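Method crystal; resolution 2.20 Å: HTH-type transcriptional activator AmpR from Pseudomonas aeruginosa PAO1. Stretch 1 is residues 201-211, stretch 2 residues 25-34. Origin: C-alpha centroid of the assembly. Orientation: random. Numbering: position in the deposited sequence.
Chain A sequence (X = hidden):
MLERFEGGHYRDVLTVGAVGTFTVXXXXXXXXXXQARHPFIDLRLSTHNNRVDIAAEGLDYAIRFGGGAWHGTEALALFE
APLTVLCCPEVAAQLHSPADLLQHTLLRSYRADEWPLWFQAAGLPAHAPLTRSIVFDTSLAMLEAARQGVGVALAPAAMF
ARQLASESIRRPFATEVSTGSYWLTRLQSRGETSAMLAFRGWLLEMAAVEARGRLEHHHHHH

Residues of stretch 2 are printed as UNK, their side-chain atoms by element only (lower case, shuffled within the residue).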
# COMPACT_ATOMS: atom_id res chain seq x y z
N GLY A 201 -4.86 -2.19 -26.45
CA GLY A 201 -3.85 -2.61 -27.41
C GLY A 201 -2.44 -2.33 -26.91
O GLY A 201 -1.57 -3.20 -26.92
N TRP A 202 -2.22 -1.11 -26.43
CA TRP A 202 -0.92 -0.75 -25.88
C TRP A 202 -0.57 -1.60 -24.66
O TRP A 202 0.58 -2.03 -24.50
CB TRP A 202 -0.89 0.73 -25.52
CG TRP A 202 0.32 1.12 -24.77
CD1 TRP A 202 1.51 1.54 -25.30
CD2 TRP A 202 0.49 1.14 -23.35
NE1 TRP A 202 2.40 1.79 -24.30
CE2 TRP A 202 1.80 1.55 -23.09
CE3 TRP A 202 -0.35 0.82 -22.27
CZ2 TRP A 202 2.30 1.69 -21.80
CZ3 TRP A 202 0.14 0.95 -20.99
CH2 TRP A 202 1.46 1.39 -20.76
N LEU A 203 -1.55 -1.88 -23.80
CA LEU A 203 -1.23 -2.62 -22.58
C LEU A 203 -0.89 -4.08 -22.89
O LEU A 203 -0.02 -4.67 -22.24
CB LEU A 203 -2.38 -2.55 -21.59
CG LEU A 203 -2.22 -3.31 -20.27
CD1 LEU A 203 -1.15 -2.69 -19.39
CD2 LEU A 203 -3.57 -3.36 -19.57
N LEU A 204 -1.58 -4.67 -23.87
CA LEU A 204 -1.28 -6.05 -24.27
C LEU A 204 0.11 -6.16 -24.90
O LEU A 204 0.82 -7.14 -24.65
CB LEU A 204 -2.34 -6.56 -25.24
CG LEU A 204 -3.68 -6.84 -24.55
CD1 LEU A 204 -4.75 -7.28 -25.56
CD2 LEU A 204 -3.51 -7.89 -23.47
N GLU A 205 0.49 -5.20 -25.73
CA GLU A 205 1.85 -5.17 -26.26
C GLU A 205 2.88 -5.16 -25.13
O GLU A 205 3.80 -5.98 -25.10
CB GLU A 205 2.03 -3.95 -27.16
CG GLU A 205 3.38 -3.85 -27.81
CD GLU A 205 3.44 -2.66 -28.76
OE1 GLU A 205 4.24 -1.73 -28.51
OE2 GLU A 205 2.67 -2.66 -29.74
N MET A 206 2.73 -4.22 -24.20
CA MET A 206 3.65 -4.15 -23.06
C MET A 206 3.61 -5.43 -22.24
O MET A 206 4.64 -5.88 -21.74
CB MET A 206 3.32 -2.94 -22.17
CG MET A 206 3.48 -1.57 -22.82
SD MET A 206 5.10 -1.17 -23.54
CE MET A 206 6.18 -1.13 -22.14
N ALA A 207 2.44 -6.02 -22.06
CA ALA A 207 2.38 -7.24 -21.28
C ALA A 207 3.12 -8.38 -21.98
O ALA A 207 3.80 -9.17 -21.32
CB ALA A 207 0.92 -7.62 -21.00
N ALA A 208 3.02 -8.45 -23.31
CA ALA A 208 3.68 -9.53 -24.05
C ALA A 208 5.19 -9.44 -23.89
O ALA A 208 5.86 -10.47 -23.78
CB ALA A 208 3.29 -9.49 -25.53
N VAL A 209 5.75 -8.23 -23.87
CA VAL A 209 7.18 -8.07 -23.64
C VAL A 209 7.55 -8.55 -22.24
O VAL A 209 8.65 -9.06 -22.01
CB VAL A 209 7.59 -6.59 -23.86
CG1 VAL A 209 9.03 -6.34 -23.36
CG2 VAL A 209 7.42 -6.21 -25.33
N GLU A 210 6.64 -8.41 -21.27
CA GLU A 210 6.98 -8.83 -19.92
C GLU A 210 6.94 -10.35 -19.82
O GLU A 210 7.87 -10.98 -19.30
CB GLU A 210 6.03 -8.15 -18.91
CG GLU A 210 6.17 -8.61 -17.43
CD GLU A 210 7.44 -8.10 -16.70
OE1 GLU A 210 7.78 -8.68 -15.65
OE2 GLU A 210 8.09 -7.12 -17.15
N ALA A 211 5.88 -10.98 -20.34
CA ALA A 211 5.80 -12.43 -20.28
C ALA A 211 6.95 -13.06 -21.04
O ALA A 211 7.55 -14.03 -20.59
CB ALA A 211 4.46 -12.92 -20.84
N UNK A 25 5.07 -0.62 -9.23
CA UNK A 25 6.13 -1.52 -9.67
C UNK A 25 6.25 -1.71 -11.18
O UNK A 25 7.31 -2.14 -11.65
N UNK A 26 5.19 -1.42 -11.96
CA UNK A 26 5.17 -1.82 -13.38
C UNK A 26 4.50 -0.82 -14.33
O UNK A 26 5.08 -0.46 -15.35
c UNK A 26 4.04 -4.65 -18.34
c UNK A 26 2.90 -3.94 -18.64
c UNK A 26 3.93 -3.73 -16.06
n UNK A 26 5.63 -5.14 -16.48
c UNK A 26 2.28 -3.11 -17.67
c UNK A 26 2.79 -2.99 -16.40
c UNK A 26 5.73 -4.72 -15.17
c UNK A 26 4.54 -4.55 -17.05
c UNK A 26 4.72 -3.86 -14.87
c UNK A 26 4.47 -3.18 -13.53
N UNK A 27 3.29 -0.38 -14.02
CA UNK A 27 2.57 0.45 -14.98
C UNK A 27 3.21 1.83 -15.13
O UNK A 27 3.39 2.32 -16.26
c UNK A 27 0.12 0.52 -16.88
c UNK A 27 -1.16 1.52 -14.94
c UNK A 27 1.11 0.60 -14.56
c UNK A 27 0.21 1.31 -15.55
N UNK A 28 3.55 2.47 -14.01
CA UNK A 28 3.99 3.87 -14.04
C UNK A 28 5.33 4.03 -14.75
O UNK A 28 5.50 5.03 -15.45
c UNK A 28 3.11 5.49 -10.56
c UNK A 28 4.07 4.45 -12.62
c UNK A 28 2.78 4.85 -11.89
c UNK A 28 1.90 5.79 -12.70
N UNK A 29 6.29 3.10 -14.59
CA UNK A 29 7.50 3.15 -15.43
C UNK A 29 7.24 3.11 -16.93
O UNK A 29 8.10 3.56 -17.70
c UNK A 29 8.29 1.91 -15.00
c UNK A 29 6.44 2.12 -13.49
c UNK A 29 7.88 1.69 -13.58
N UNK A 30 6.09 2.59 -17.38
CA UNK A 30 5.80 2.47 -18.80
C UNK A 30 4.78 3.48 -19.29
O UNK A 30 4.60 3.61 -20.51
n UNK A 30 6.87 -2.40 -18.65
c UNK A 30 5.79 -1.41 -18.79
n UNK A 30 8.51 -3.51 -17.48
n UNK A 30 7.27 -1.89 -16.42
c UNK A 30 7.55 -2.60 -17.52
c UNK A 30 6.37 -0.00 -18.84
c UNK A 30 5.32 1.06 -19.13
N UNK A 31 4.11 4.21 -18.39
CA UNK A 31 2.95 4.99 -18.80
C UNK A 31 3.36 6.18 -19.65
O UNK A 31 2.56 6.67 -20.45
c UNK A 31 0.67 5.62 -17.81
c UNK A 31 -0.03 5.88 -16.48
c UNK A 31 0.05 4.38 -18.51
c UNK A 31 2.17 5.48 -17.58
N UNK A 32 4.58 6.68 -19.48
CA UNK A 32 5.07 7.74 -20.35
C UNK A 32 5.03 7.31 -21.81
O UNK A 32 4.69 8.11 -22.69
c UNK A 32 6.88 9.53 -20.28
c UNK A 32 6.48 8.13 -19.91
o UNK A 32 9.20 9.89 -19.80
o UNK A 32 7.73 10.63 -18.33
c UNK A 32 8.02 10.05 -19.41
N UNK A 33 5.33 6.03 -22.10
CA UNK A 33 5.22 5.52 -23.47
C UNK A 33 3.79 5.61 -23.99
O UNK A 33 3.57 5.97 -25.15
c UNK A 33 5.72 4.06 -23.54
o UNK A 33 6.51 3.80 -25.76
c UNK A 33 5.63 3.48 -24.95
o UNK A 33 4.70 2.67 -25.26
N UNK A 34 2.81 5.26 -23.15
CA UNK A 34 1.41 5.34 -23.58
C UNK A 34 0.99 6.77 -23.89
O UNK A 34 0.30 7.01 -24.89
c UNK A 34 -3.68 5.49 -23.26
c UNK A 34 -1.67 5.98 -22.06
c UNK A 34 0.48 4.75 -22.51
c UNK A 34 -3.00 4.53 -24.00
c UNK A 34 -0.98 5.01 -22.77
c UNK A 34 -3.01 6.22 -22.30
c UNK A 34 -1.66 4.29 -23.74
O HOH W 1 6.90 -4.14 -21.05
O HOH W 2 8.81 -5.27 -19.94

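Position 25 has backbone atoms alone and nothing of stretch 1 within reach, so it is glycine, G25.

Position 26 carries one carbon and then fused five- and six-membered rings holding eight carbons and one nitrogen, an indole. Stretch 1 meets the ring at its edge, where the ring nitrogen lies 3.2 Å from OE2 of E210; it is tryptophan, W26. Its chi1 is t. NE1 of W26 donates a weak hydrogen bond to OE2 of E210 (N-H...O angle 156°), while its six-membered ring packs against apolar atoms: CH2 lies 3.7 Å from CB of M206, and CZ3 lies 3.9 Å from CD1 of L203.

Position 27 has four carbons forked at the second, with one terminal carbon 4.1 Å from CZ3 of W202. The fork after a methylene identifies leucine, L27. The CA-to-CB bond points sideways, yet the end of the side chain comes nearer, and its CD1 also sits 4.3 Å from CD1 of L203.

Position 28 shows the same four-carbon fork, again leucine, L28, but it is buried and makes no contact with stretch 1.

At position 29 three carbons close a ring onto the backbone nitrogen, which defines proline, P29. Its nitrogen therefore has no hydrogen to give the preceding turn, consistent with the kink in the helix here.

Position 30 has three carbons, a nitrogen, then a carbon bearing two more nitrogens: a guanidinium. The third carbon approaches CE of M206 at 3.4 Å. The residue is arginine, R30. NH2 forms a long salt bridge with OE2 of E210 (3.6 Å); the oxygen lies well out of the guanidinium plane, so charge attraction acts without a directed N-H. Within its own helix, R30 NH1 donates to the backbone O of W26 (2.8 Å, N-H...O angle 142°).

Position 31 is another four-carbon fork. Its CA-to-CB bond points away, but a terminal carbon comes back to 4.0 Å from CH2 of W202; this is leucine, L31.

Position 32 has three carbons, the third carrying two oxygens: glutamate, E32, exposed and without contact.

Position 33 has two carbons, the second carrying two oxygens, one of them 2.6 Å from NE1 of W202, so it is aspartate, D33. NE1 of W202 donates to OD2 of D33 with an angle of 158°, a short hydrogen bond.

Position 34 has one carbon and a six-carbon ring. Its CB lies 3.6 Å from the centroid of the W202 six-membered ring and 14° off the normal, a CH-pi contact over the face. It is phenylalanine, F34. The two six-membered rings pair obliquely, with planes at 56°.

The contact joins two helices at 128°, with axes 11.0 Å apart at closest approach, and buries 518 Å². Each helix contributes an indole whose NE1 reaches a carboxylate on the other, W202 to D33 and W26 to E210, while CD1 of L27 lies at the edge of the W202 ring and CD1 of L203 at that of W26. Between these two pairs, water 1 accepts from NE of R30 (3.0 Å) and donates to O of M206 (2.9 Å), giving the guanidinium a solvent-mediated link to the opposing backbone.

Stretch 2 (25-34) GWLLPRLEDF
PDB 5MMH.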